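Local coordinates for protein nitrilotriacetate monooxygenase component B (Bacillus cereus ATCC 14579, PDB 3BPK) that probably binds FMN and acts as the flavin-dependent oxidoreductase component of a monooxygenase system, at residues B[82-87]-B[136-141]; B[58-63]-B[160-165]; B[44-49]-B[95-100]. All coordinates share one frame; numbering follows the deposited sequence.

Contact 1: residues B[82-87]-B[136-141]; sequences GEFVVH and MECVLE
Strands 83-87 and 136-141 run antiparallel, their axes 4.7 Å apart at closest, and five backbone hydrogen bonds join them. Phe84 with Cys138 and Val86 with Met136 are the hydrogen-bonded pairs. The N-H of Cys138 meets Phe84 O almost along the C=O axis. Gly82, the first residue past a helix, has positive phi; Leu140 N reaches Gly82 O at 2.9 Å from well above the carbonyl plane. Phe84 CG sits between its own N and carbonyl carbon (chi1 55°), which brings the ring over Cys138. Cys138 CB lies over one ring face, 3.9 Å from Phe84 CE1, in a CH-pi contact. Cys138 SG sits oblique to that ring and touches Val86 CG2 at 4.0 Å. Leu140 CD1 meets Phe84 CE2 at 3.8 Å, the side chains crossing at about a right angle. These strands are neighbours in the antiparallel sheet of the flavin reductase-like domain, with strand 28-36 beside 83-87. Met136, a selenomethionine, is bent at chi3 (-80°), so its CE reaches Val86 CG1 at 3.8 Å. Glu83, Val85, Glu137 and Val139 occupy the other face. The Glu137 carboxylate is gripped by His166 and the backbone N-H groups of Glu122, Val123 and Ile124.

Contact 2: residues B[58-63]-B[160-165]; sequences PLISVS and GRVVRF
The tightest packing of this antiparallel strand pair is where Ile60 meets Gly160. Gly160 N gives a hydrogen bond of 2.8 Å to Ile60 O, and Ile60 N returns one to Gly160 O. Both donors lie in the carbonyl plane. Ile60 CG1 takes the crowded position between N and carbonyl carbon (chi1 63°); this torsion, with a bent chi2, places Ile60 CD1 4.1 Å from Gly160 N. A third bond runs from Val162 N to Pro58 O, with the donor 25° out of the carbonyl plane. The proline ring crosses Val162 at about a right angle, its CB 4.0 Å from Val162 CB. Phe165 approaches Pro58 more loosely, its CZ 4.3 Å from Pro58 CB. Val162 CG1 stands over the centre of one face of the Phe165 ring.

The face with Leu59 and Arg161 is looser toward the arginine end, which is partly exposed. Leu59 CD2 lies against Arg161 CB at 3.6 Å, covering the start of the arginine chain. The arginine then bends at chi3 (64°) and carries its guanidinium away from Leu59, to a salt bridge from NE to Glu141. Val163 and Arg164 both face Glu137 in a classic beta bulge. At Phe165 the sheet continues into a strand of the second subunit. Backbone bonds and apolar groups thus join the strands, while the arginine's charge is probably balanced by Glu141 on the next strand.

Contact 3: residues B[44-49]-B[95-100]; sequences GAPYSY and AAINET
Ile97 O, on helix 94-100, is held by two donors, both from Thr100. Thr100 OG1 donates to Ile97 O at 2.7 Å, in the carbonyl plane and on a lone pair. Thr100 N gives Ile97 O its second bond at 3.0 Å. Thr100 OG1 takes the crowded position between its own N and carbonyl carbon (chi1 73°), and this turns the hydroxyl back along the helix. Thr100 OG1 also faces the strand, 3.4 Å from Pro46 CD. Thr100 CB lies 3.7 Å from Gly44 O.

Strand 44-47 and the helix cross nearly at right angles, 101° between their directions, with axes 7.3 Å apart at the closest point. The contact sets helix 94-100 against a sheet strand of the flavin reductase-like domain. Phe32, on the neighbouring strand 28-36, touches both Ile97 and Thr100.

Pro46 carries most of the apolar packing. The Pro46 side chain runs antiparallel alongside each of Ile97 and Thr100. Ile97 CG2 is anti to the backbone N and beside the carbonyl carbon, and it presses on Pro46 CB, 3.7 Å away. Pro46 CG lies farther off, at 4.1 Å from Ile97 CG2. Beside this packing, the backbone N-H of Gly44 is bound by Glu110 OE1.

In the fold
All three contacts involve the same antiparallel sheet within the flavin reductase-like domain. Contacts 1 and 2 have centres about 6 Å apart and touch, since strands 134-146 and 155-168 are neighbours; along the chain, contact 1 is nested inside the loop closed by contact 2. Contact 3 lies farther off, its centre about 16 Å from contact 1 and about 18 Å from contact 2. It adds helix 94-100 and alternates along the chain with both others. It does touch contact 2, because strand 42-54 pairs with strand 59-65. Contacts 2 and 3 also reach the second subunit, so the sheet takes part in dimer assembly.

Contact 1: residues B[82-87]-B[136-141]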
loop_
_atom_site.group_PDB
_atom_site.type_symbol
_atom_site.label_atom_id
_atom_site.label_comp_id
_atom_site.label_asym_id
_atom_site.label_seq_id
_atom_site.Cartn_x
_atom_site.Cartn_y
_atom_site.Cartn_z
ATOM N N GLY B 82 -22.079 -0.822 -0.023
ATOM C CA GLY B 82 -21.313 -1.036 1.204
ATOM C C GLY B 82 -20.474 -2.312 1.184
ATOM O O GLY B 82 -20.073 -2.827 2.242
ATOM N N GLU B 83 -20.191 -2.818 -0.017
ATOM C CA GLU B 83 -19.593 -4.167 -0.199
ATOM C C GLU B 83 -18.748 -4.162 -1.453
ATOM O O GLU B 83 -19.070 -3.465 -2.426
ATOM C CB GLU B 83 -20.718 -5.225 -0.418
ATOM C CG GLU B 83 -21.651 -5.380 0.786
ATOM C CD GLU B 83 -22.794 -6.333 0.500
ATOM O OE1 GLU B 83 -23.009 -6.639 -0.686
ATOM O OE2 GLU B 83 -23.452 -6.749 1.476
ATOM N N PHE B 84 -17.689 -4.973 -1.446
ATOM C CA PHE B 84 -16.864 -5.176 -2.642
ATOM C C PHE B 84 -15.964 -6.363 -2.387
ATOM O O PHE B 84 -15.796 -6.774 -1.228
ATOM C CB PHE B 84 -16.051 -3.901 -3.016
ATOM C CG PHE B 84 -15.174 -3.350 -1.895
ATOM C CD1 PHE B 84 -13.792 -3.640 -1.862
ATOM C CD2 PHE B 84 -15.712 -2.521 -0.889
ATOM C CE1 PHE B 84 -12.972 -3.108 -0.845
ATOM C CE2 PHE B 84 -14.882 -1.983 0.111
ATOM C CZ PHE B 84 -13.535 -2.276 0.134
ATOM N N VAL B 85 -15.414 -6.949 -3.453
ATOM C CA VAL B 85 -14.483 -8.073 -3.239
ATOM C C VAL B 85 -13.081 -7.662 -3.693
ATOM O O VAL B 85 -12.918 -7.116 -4.807
ATOM C CB VAL B 85 -14.936 -9.343 -4.027
ATOM C CG1 VAL B 85 -13.978 -10.546 -3.780
ATOM C CG2 VAL B 85 -16.373 -9.778 -3.619
ATOM N N VAL B 86 -12.079 -7.988 -2.871
ATOM C CA VAL B 86 -10.686 -7.698 -3.212
ATOM C C VAL B 86 -9.990 -9.019 -3.514
ATOM O O VAL B 86 -9.964 -9.914 -2.647
ATOM C CB VAL B 86 -9.962 -6.974 -2.060
ATOM C CG1 VAL B 86 -8.465 -6.805 -2.435
ATOM C CG2 VAL B 86 -10.624 -5.619 -1.802
ATOM N N HIS B 87 -9.432 -9.140 -4.717
ATOM C CA HIS B 87 -8.737 -10.352 -5.111
ATOM C C HIS B 87 -7.247 -10.064 -5.173
ATOM O O HIS B 87 -6.824 -8.979 -5.625
ATOM C CB HIS B 87 -9.168 -10.808 -6.519
ATOM C CG HIS B 87 -10.646 -10.991 -6.665
ATOM N ND1 HIS B 87 -11.505 -9.921 -6.830
ATOM C CD2 HIS B 87 -11.420 -12.114 -6.724
ATOM C CE1 HIS B 87 -12.751 -10.377 -6.963
ATOM N NE2 HIS B 87 -12.728 -11.702 -6.879
HETATM N N MSE B 136 -11.061 -11.807 -0.938
HETATM C CA MSE B 136 -11.558 -11.348 0.350
HETATM C C MSE B 136 -12.844 -10.593 0.151
HETATM O O MSE B 136 -12.875 -9.591 -0.565
HETATM C CB MSE B 136 -10.526 -10.385 0.958
HETATM C CG MSE B 136 -9.223 -11.128 1.387
HETATM SE SE MSE B 136 -7.764 -9.896 1.756
HETATM C CE MSE B 136 -7.295 -9.611 -0.104
ATOM N N GLU B 137 -13.906 -11.074 0.790
ATOM C CA GLU B 137 -15.177 -10.347 0.761
ATOM C C GLU B 137 -15.020 -9.220 1.743
ATOM O O GLU B 137 -14.612 -9.452 2.910
ATOM C CB GLU B 137 -16.335 -11.234 1.211
ATOM C CG GLU B 137 -16.551 -12.450 0.319
ATOM C CD GLU B 137 -17.698 -13.342 0.793
ATOM O OE1 GLU B 137 -18.633 -12.825 1.448
ATOM O OE2 GLU B 137 -17.657 -14.545 0.449
ATOM N N CYS B 138 -15.317 -8.002 1.265
ATOM C CA CYS B 138 -15.201 -6.828 2.143
ATOM C C CYS B 138 -16.497 -6.056 2.326
ATOM O O CYS B 138 -17.319 -5.945 1.386
ATOM C CB CYS B 138 -14.178 -5.858 1.585
ATOM S SG CYS B 138 -12.492 -6.538 1.572
ATOM N N VAL B 139 -16.647 -5.500 3.530
ATOM C CA VAL B 139 -17.643 -4.440 3.718
ATOM C C VAL B 139 -16.890 -3.104 3.824
ATOM O O VAL B 139 -15.720 -3.033 4.262
ATOM C CB VAL B 139 -18.560 -4.661 4.952
ATOM C CG1 VAL B 139 -19.366 -5.961 4.799
ATOM C CG2 VAL B 139 -17.724 -4.684 6.241
ATOM N N LEU B 140 -17.562 -2.043 3.410
ATOM C CA LEU B 140 -16.911 -0.751 3.398
ATOM C C LEU B 140 -16.987 -0.155 4.800
ATOM O O LEU B 140 -18.105 0.124 5.312
ATOM C CB LEU B 140 -17.621 0.161 2.402
ATOM C CG LEU B 140 -16.975 1.551 2.293
ATOM C CD1 LEU B 140 -15.579 1.455 1.679
ATOM C CD2 LEU B 140 -17.867 2.544 1.511
ATOM N N GLU B 141 -15.827 0.022 5.423
ATOM C CA GLU B 141 -15.774 0.640 6.744
ATOM C C GLU B 141 -15.882 2.143 6.632
ATOM O O GLU B 141 -16.628 2.784 7.374
ATOM C CB GLU B 141 -14.491 0.249 7.452
ATOM C CG GLU B 141 -14.561 -1.124 8.011
ATOM C CD GLU B 141 -15.603 -1.241 9.122
ATOM O OE1 GLU B 141 -15.819 -0.247 9.864
ATOM O OE2 GLU B 141 -16.231 -2.315 9.237
#

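Contact 2: residues B[58-63]-B[160-165]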
loop_
_atom_site.group_PDB
_atom_site.type_symbol
_atom_site.label_atom_id
_atom_site.label_comp_id
_atom_site.label_asym_id
_atom_site.label_seq_id
_atom_site.Cartn_x
_atom_site.Cartn_y
_atom_site.Cartn_z
ATOM N N PRO B 58 -9.524 -7.514 10.464
ATOM C CA PRO B 58 -8.741 -7.401 9.211
ATOM C C PRO B 58 -9.264 -6.258 8.363
ATOM O O PRO B 58 -10.410 -6.306 7.912
ATOM C CB PRO B 58 -8.909 -8.789 8.553
ATOM C CG PRO B 58 -10.093 -9.394 9.199
ATOM C CD PRO B 58 -10.170 -8.843 10.601
ATOM N N LEU B 59 -8.422 -5.225 8.197
ATOM C CA LEU B 59 -8.770 -4.023 7.422
ATOM C C LEU B 59 -7.741 -3.833 6.315
ATOM O O LEU B 59 -6.541 -4.067 6.526
ATOM C CB LEU B 59 -8.785 -2.756 8.284
ATOM C CG LEU B 59 -9.800 -2.699 9.427
ATOM C CD1 LEU B 59 -9.616 -1.411 10.255
ATOM C CD2 LEU B 59 -11.237 -2.819 8.931
ATOM N N ILE B 60 -8.237 -3.448 5.127
ATOM C CA ILE B 60 -7.382 -3.194 3.951
ATOM C C ILE B 60 -7.758 -1.842 3.357
ATOM O O ILE B 60 -8.834 -1.291 3.658
ATOM C CB ILE B 60 -7.470 -4.312 2.895
ATOM C CG1 ILE B 60 -8.882 -4.428 2.325
ATOM C CG2 ILE B 60 -7.061 -5.660 3.533
ATOM C CD1 ILE B 60 -9.242 -3.415 1.250
ATOM N N SER B 61 -6.852 -1.284 2.558
ATOM C CA SER B 61 -7.138 0.008 1.893
ATOM C C SER B 61 -6.901 -0.072 0.403
ATOM O O SER B 61 -5.964 -0.744 -0.055
ATOM C CB SER B 61 -6.244 1.113 2.468
ATOM O OG SER B 61 -4.866 0.763 2.369
ATOM N N VAL B 62 -7.733 0.653 -0.353
ATOM C CA VAL B 62 -7.506 0.780 -1.799
ATOM C C VAL B 62 -7.825 2.235 -2.134
ATOM O O VAL B 62 -8.925 2.711 -1.834
ATOM C CB VAL B 62 -8.463 -0.119 -2.601
ATOM C CG1 VAL B 62 -8.219 0.043 -4.097
ATOM C CG2 VAL B 62 -8.287 -1.577 -2.222
ATOM N N SER B 63 -6.855 2.947 -2.702
ATOM C CA SER B 63 -7.116 4.337 -3.092
ATOM C C SER B 63 -7.559 4.387 -4.548
ATOM O O SER B 63 -6.807 3.961 -5.441
ATOM C CB SER B 63 -5.891 5.210 -2.836
ATOM O OG SER B 63 -6.212 6.555 -3.105
ATOM N N GLY B 160 -11.665 -1.213 3.729
ATOM C CA GLY B 160 -12.560 -2.372 3.670
ATOM C C GLY B 160 -12.257 -3.274 4.846
ATOM O O GLY B 160 -11.087 -3.444 5.236
ATOM N N ARG B 161 -13.313 -3.828 5.435
ATOM C CA ARG B 161 -13.159 -4.827 6.483
ATOM C C ARG B 161 -13.429 -6.179 5.869
ATOM O O ARG B 161 -14.481 -6.379 5.285
ATOM C CB ARG B 161 -14.138 -4.562 7.645
ATOM C CG ARG B 161 -14.125 -5.660 8.712
ATOM C CD ARG B 161 -14.816 -5.220 10.010
ATOM N NE ARG B 161 -16.241 -4.952 9.817
ATOM C CZ ARG B 161 -17.213 -5.858 9.910
ATOM N NH1 ARG B 161 -16.933 -7.132 10.192
ATOM N NH2 ARG B 161 -18.482 -5.480 9.731
ATOM N N VAL B 162 -12.451 -7.083 5.996
ATOM C CA VAL B 162 -12.603 -8.439 5.433
ATOM C C VAL B 162 -13.585 -9.226 6.303
ATOM O O VAL B 162 -13.392 -9.354 7.534
ATOM C CB VAL B 162 -11.249 -9.193 5.373
ATOM C CG1 VAL B 162 -11.432 -10.609 4.773
ATOM C CG2 VAL B 162 -10.211 -8.383 4.599
ATOM N N VAL B 163 -14.644 -9.727 5.664
ATOM C CA VAL B 163 -15.654 -10.544 6.375
ATOM C C VAL B 163 -15.595 -12.037 5.975
ATOM O O VAL B 163 -16.201 -12.880 6.646
ATOM C CB VAL B 163 -17.068 -9.969 6.225
ATOM C CG1 VAL B 163 -17.131 -8.609 6.906
ATOM C CG2 VAL B 163 -17.472 -9.871 4.728
ATOM N N ARG B 164 -14.859 -12.332 4.897
ATOM C CA ARG B 164 -14.574 -13.731 4.533
ATOM C C ARG B 164 -13.307 -13.799 3.711
ATOM O O ARG B 164 -13.106 -12.970 2.817
ATOM C CB ARG B 164 -15.722 -14.343 3.720
ATOM C CG ARG B 164 -15.663 -15.876 3.646
ATOM C CD ARG B 164 -15.954 -16.448 5.049
ATOM N NE ARG B 164 -17.377 -16.714 5.288
ATOM C CZ ARG B 164 -18.103 -16.216 6.284
ATOM N NH1 ARG B 164 -17.575 -15.333 7.142
ATOM N NH2 ARG B 164 -19.386 -16.593 6.410
ATOM N N PHE B 165 -12.455 -14.770 4.041
ATOM C CA PHE B 165 -11.288 -15.079 3.229
ATOM C C PHE B 165 -11.613 -16.346 2.447
ATOM O O PHE B 165 -12.226 -17.278 3.011
ATOM C CB PHE B 165 -10.090 -15.432 4.084
ATOM C CG PHE B 165 -9.446 -14.270 4.785
ATOM C CD1 PHE B 165 -8.528 -13.462 4.117
ATOM C CD2 PHE B 165 -9.683 -14.044 6.145
ATOM C CE1 PHE B 165 -7.855 -12.429 4.801
ATOM C CE2 PHE B 165 -9.039 -13.013 6.812
ATOM C CZ PHE B 165 -8.119 -12.204 6.128
#

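Contact 3: residues B[44-49]-B[95-100]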
loop_
_atom_site.group_PDB
_atom_site.type_symbol
_atom_site.label_atom_id
_atom_site.label_comp_id
_atom_site.label_asym_id
_atom_site.label_seq_id
_atom_site.Cartn_x
_atom_site.Cartn_y
_atom_site.Cartn_z
ATOM N N GLY B 44 -15.153 -4.651 -12.605
ATOM C CA GLY B 44 -13.860 -5.084 -12.040
ATOM C C GLY B 44 -12.773 -4.199 -12.589
ATOM O O GLY B 44 -12.812 -3.772 -13.760
ATOM N N ALA B 45 -11.793 -3.933 -11.729
ATOM C CA ALA B 45 -10.612 -3.146 -12.144
ATOM C C ALA B 45 -9.468 -3.355 -11.179
ATOM O O ALA B 45 -9.699 -3.684 -10.025
ATOM C CB ALA B 45 -10.960 -1.683 -12.221
ATOM N N PRO B 46 -8.219 -3.215 -11.669
ATOM C CA PRO B 46 -7.051 -3.332 -10.829
ATOM C C PRO B 46 -6.645 -1.980 -10.238
ATOM O O PRO B 46 -6.725 -0.943 -10.924
ATOM C CB PRO B 46 -5.959 -3.802 -11.819
ATOM C CG PRO B 46 -6.382 -3.184 -13.122
ATOM C CD PRO B 46 -7.869 -3.074 -13.103
ATOM N N TYR B 47 -6.146 -2.033 -8.998
ATOM C CA TYR B 47 -5.683 -0.847 -8.256
ATOM C C TYR B 47 -4.395 -1.187 -7.529
ATOM O O TYR B 47 -4.416 -2.072 -6.656
ATOM C CB TYR B 47 -6.738 -0.418 -7.208
ATOM C CG TYR B 47 -8.026 -0.020 -7.882
ATOM C CD1 TYR B 47 -8.160 1.256 -8.456
ATOM C CD2 TYR B 47 -9.079 -0.934 -8.063
ATOM C CE1 TYR B 47 -9.319 1.638 -9.127
ATOM C CE2 TYR B 47 -10.245 -0.558 -8.745
ATOM C CZ TYR B 47 -10.362 0.717 -9.272
ATOM O OH TYR B 47 -11.498 1.069 -9.978
ATOM N N SER B 48 -3.282 -0.503 -7.852
ATOM C CA SER B 48 -2.042 -0.796 -7.162
ATOM C C SER B 48 -1.822 0.041 -5.895
ATOM O O SER B 48 -0.825 -0.176 -5.188
ATOM C CB SER B 48 -0.841 -0.659 -8.104
ATOM O OG SER B 48 -0.536 0.729 -8.318
ATOM N N TYR B 49 -2.740 0.986 -5.609
ATOM C CA TYR B 49 -2.594 1.785 -4.375
ATOM C C TYR B 49 -3.343 1.035 -3.280
ATOM O O TYR B 49 -4.405 1.441 -2.810
ATOM C CB TYR B 49 -3.098 3.226 -4.510
ATOM C CG TYR B 49 -2.422 4.082 -5.542
ATOM C CD1 TYR B 49 -1.382 3.616 -6.369
ATOM C CD2 TYR B 49 -2.883 5.379 -5.736
ATOM C CE1 TYR B 49 -0.832 4.441 -7.353
ATOM C CE2 TYR B 49 -2.318 6.208 -6.694
ATOM C CZ TYR B 49 -1.302 5.745 -7.478
ATOM O OH TYR B 49 -0.722 6.566 -8.447
ATOM N N ALA B 95 -3.098 -11.687 -17.208
ATOM C CA ALA B 95 -3.511 -11.325 -18.568
ATOM C C ALA B 95 -4.963 -10.798 -18.604
ATOM O O ALA B 95 -5.233 -9.761 -19.235
ATOM C CB ALA B 95 -3.299 -12.493 -19.569
ATOM N N ALA B 96 -5.877 -11.503 -17.917
ATOM C CA ALA B 96 -7.274 -11.106 -17.862
ATOM C C ALA B 96 -7.422 -9.845 -17.022
ATOM O O ALA B 96 -8.196 -8.962 -17.373
ATOM C CB ALA B 96 -8.133 -12.238 -17.307
ATOM N N ILE B 97 -6.691 -9.763 -15.909
ATOM C CA ILE B 97 -6.748 -8.529 -15.085
ATOM C C ILE B 97 -6.379 -7.325 -15.973
ATOM O O ILE B 97 -7.026 -6.286 -15.938
ATOM C CB ILE B 97 -5.811 -8.589 -13.852
ATOM C CG1 ILE B 97 -6.279 -9.666 -12.874
ATOM C CG2 ILE B 97 -5.732 -7.234 -13.195
ATOM C CD1 ILE B 97 -5.255 -10.024 -11.806
ATOM N N ASN B 98 -5.329 -7.471 -16.771
ATOM C CA ASN B 98 -4.920 -6.342 -17.630
ATOM C C ASN B 98 -6.010 -5.915 -18.603
ATOM O O ASN B 98 -6.183 -4.721 -18.880
ATOM C CB ASN B 98 -3.640 -6.680 -18.387
ATOM C CG ASN B 98 -3.072 -5.477 -19.128
ATOM O OD1 ASN B 98 -2.942 -5.497 -20.359
ATOM N ND2 ASN B 98 -2.748 -4.421 -18.386
ATOM N N GLU B 99 -6.740 -6.901 -19.123
ATOM C CA GLU B 99 -7.856 -6.626 -20.030
ATOM C C GLU B 99 -8.913 -5.762 -19.385
ATOM O O GLU B 99 -9.573 -4.952 -20.058
ATOM C CB GLU B 99 -8.493 -7.918 -20.497
ATOM C CG GLU B 99 -7.671 -8.637 -21.495
ATOM C CD GLU B 99 -8.481 -9.604 -22.304
ATOM O OE1 GLU B 99 -9.688 -9.351 -22.514
ATOM O OE2 GLU B 99 -7.902 -10.615 -22.737
ATOM N N THR B 100 -9.088 -5.901 -18.068
ATOM C CA THR B 100 -10.110 -5.097 -17.401
ATOM C C THR B 100 -9.755 -3.631 -17.220
ATOM O O THR B 100 -10.605 -2.828 -16.822
ATOM C CB THR B 100 -10.493 -5.639 -16.013
ATOM O OG1 THR B 100 -9.435 -5.382 -15.062
ATOM C CG2 THR B 100 -10.843 -7.122 -16.094
#